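PDB 6UZI: dihydrolipoyl dehydrogenase, which probably catalyses the NAD-dependent reoxidation of protein-bound dihydrolipoyl groups, using one FAD cofactor per subunit. Local coordinates for residues A[226-229]-A[230-233]. Residues are numbered along the deposited sequence; the frame is centred on the assembly and turned at random.
Sequences SKEL and QKTL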
loop_
_atom_site.group_PDB
_atom_site.type_symbol
_atom_site.label_atom_id
_atom_site.label_comp_id
_atom_site.label_asym_id
_atom_site.label_seq_id
_atom_site.Cartn_x
_atom_site.Cartn_y
_atom_site.Cartn_z
ATOM N N SER A 226 -8.818 18.324 -0.001
ATOM C CA SER A 226 -10.119 18.747 -0.507
ATOM C C SER A 226 -10.000 19.215 -1.952
ATOM O O SER A 226 -10.785 18.818 -2.818
ATOM C CB SER A 226 -10.670 19.870 0.373
ATOM O OG SER A 226 -11.101 19.388 1.627
ATOM N N LYS A 227 -8.996 20.046 -2.227
ATOM C CA LYS A 227 -8.782 20.579 -3.567
ATOM C C LYS A 227 -8.449 19.463 -4.552
ATOM O O LYS A 227 -9.047 19.372 -5.631
ATOM C CB LYS A 227 -7.669 21.631 -3.505
ATOM C CG LYS A 227 -7.429 22.424 -4.768
ATOM C CD LYS A 227 -6.588 23.654 -4.463
ATOM C CE LYS A 227 -5.924 24.205 -5.716
ATOM N NZ LYS A 227 -4.845 23.299 -6.199
ATOM N N GLU A 228 -7.488 18.606 -4.198
ATOM C CA GLU A 228 -7.042 17.553 -5.108
ATOM C C GLU A 228 -8.118 16.496 -5.350
ATOM O O GLU A 228 -8.214 15.953 -6.456
ATOM C CB GLU A 228 -5.766 16.917 -4.574
ATOM C CG GLU A 228 -4.600 17.869 -4.618
ATOM C CD GLU A 228 -4.113 18.107 -6.034
ATOM O OE1 GLU A 228 -4.199 17.170 -6.857
ATOM O OE2 GLU A 228 -3.657 19.231 -6.331
ATOM N N LEU A 229 -8.926 16.172 -4.336
ATOM C CA LEU A 229 -9.966 15.170 -4.549
ATOM C C LEU A 229 -11.031 15.679 -5.509
ATOM O O LEU A 229 -11.425 14.969 -6.440
ATOM C CB LEU A 229 -10.608 14.756 -3.223
ATOM C CG LEU A 229 -11.645 13.624 -3.323
ATOM C CD1 LEU A 229 -11.047 12.375 -3.971
ATOM C CD2 LEU A 229 -12.237 13.286 -1.964
ATOM N N GLN A 230 -11.475 16.923 -5.335
ATOM C CA GLN A 230 -12.455 17.462 -6.270
ATOM C C GLN A 230 -11.871 17.548 -7.671
ATOM O O GLN A 230 -12.568 17.282 -8.656
ATOM C CB GLN A 230 -12.962 18.825 -5.803
ATOM C CG GLN A 230 -14.167 19.321 -6.602
ATOM C CD GLN A 230 -14.572 20.744 -6.254
ATOM O OE1 GLN A 230 -14.164 21.288 -5.229
ATOM N NE2 GLN A 230 -15.389 21.348 -7.107
ATOM N N LYS A 231 -10.585 17.897 -7.776
ATOM C CA LYS A 231 -9.925 17.983 -9.078
ATOM C C LYS A 231 -9.910 16.635 -9.803
ATOM O O LYS A 231 -10.194 16.567 -11.006
ATOM C CB LYS A 231 -8.500 18.506 -8.891
ATOM C CG LYS A 231 -7.699 18.656 -10.163
ATOM C CD LYS A 231 -6.299 19.160 -9.839
ATOM C CE LYS A 231 -5.285 18.620 -10.838
ATOM N NZ LYS A 231 -3.884 19.082 -10.587
ATOM N N THR A 232 -9.622 15.546 -9.085
ATOM C CA THR A 232 -9.521 14.249 -9.747
ATOM C C THR A 232 -10.900 13.654 -9.995
ATOM O O THR A 232 -11.126 13.007 -11.022
ATOM C CB THR A 232 -8.630 13.287 -8.927
ATOM O OG1 THR A 232 -8.547 12.012 -9.581
ATOM C CG2 THR A 232 -9.164 13.073 -7.515
ATOM N N LEU A 233 -11.837 13.862 -9.072
ATOM C CA LEU A 233 -13.181 13.339 -9.277
ATOM C C LEU A 233 -13.878 14.032 -10.446
ATOM O O LEU A 233 -14.591 13.381 -11.221
ATOM C CB LEU A 233 -13.978 13.467 -7.979
ATOM C CG LEU A 233 -13.593 12.469 -6.878
ATOM C CD1 LEU A 233 -14.421 12.675 -5.615
ATOM C CD2 LEU A 233 -13.718 11.033 -7.368
HETATM O O HOH W 1 -13.405 20.819 -2.544
#
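Leu229 and Leu233 meet one turn apart on the inward face of helix 223-236, the alpha-helical crossover between parallel strands 207-211 and 239-241 in the Rossmann-type domain predicted to bind NAD(+). The helical assignment rests on four successive i to i+4 backbone hydrogen bonds. The shortest joins Leu233 N to Leu229 O at 2.9 Å. The longest joins Gln230 N to Ser226 O at 3.2 Å and is close to straight, its N-H...O angle being 169°.

Apolar packing is carried by the two leucines, whose side chains cross at a slant: Leu229 CG lies 3.7 Å from Leu233 CD1. CG of Leu229 sits opposite the backbone N (chi1 -176°), whereas CG of Leu233 sits opposite the carbonyl carbon (chi1 -74°), and these two settings bring the branches together. Both also touch Leu195 of helix 192-203, a predicted NAD(+)-binding residue, while Leu233 reaches Phe240 on the next strand.

Polar contacts involve buried and more exposed residues alike. Buried Thr232 OG1 hydrogen-bonds to Asp402 OD2 and, within the helix, to Gln236 NE2; buried Ser226 OG bonds to the carbonyl O of Ile217. The Asp402 and Ile217 bonds link the helix to other parts of the same chain. The more exposed Glu228 and Lys231 run side by side in the same direction, Glu228 OE1 lying 4.2 Å from Lys231 NZ, so any attraction is probably only a general electrostatic one.

One water bridges the turn through the extended Gln230 side chain: it donates to Gln230 OE1 at 2.8 Å and, weakly, to Ser226 O at 3.3 Å, the same carbonyl that accepts Gln230 N.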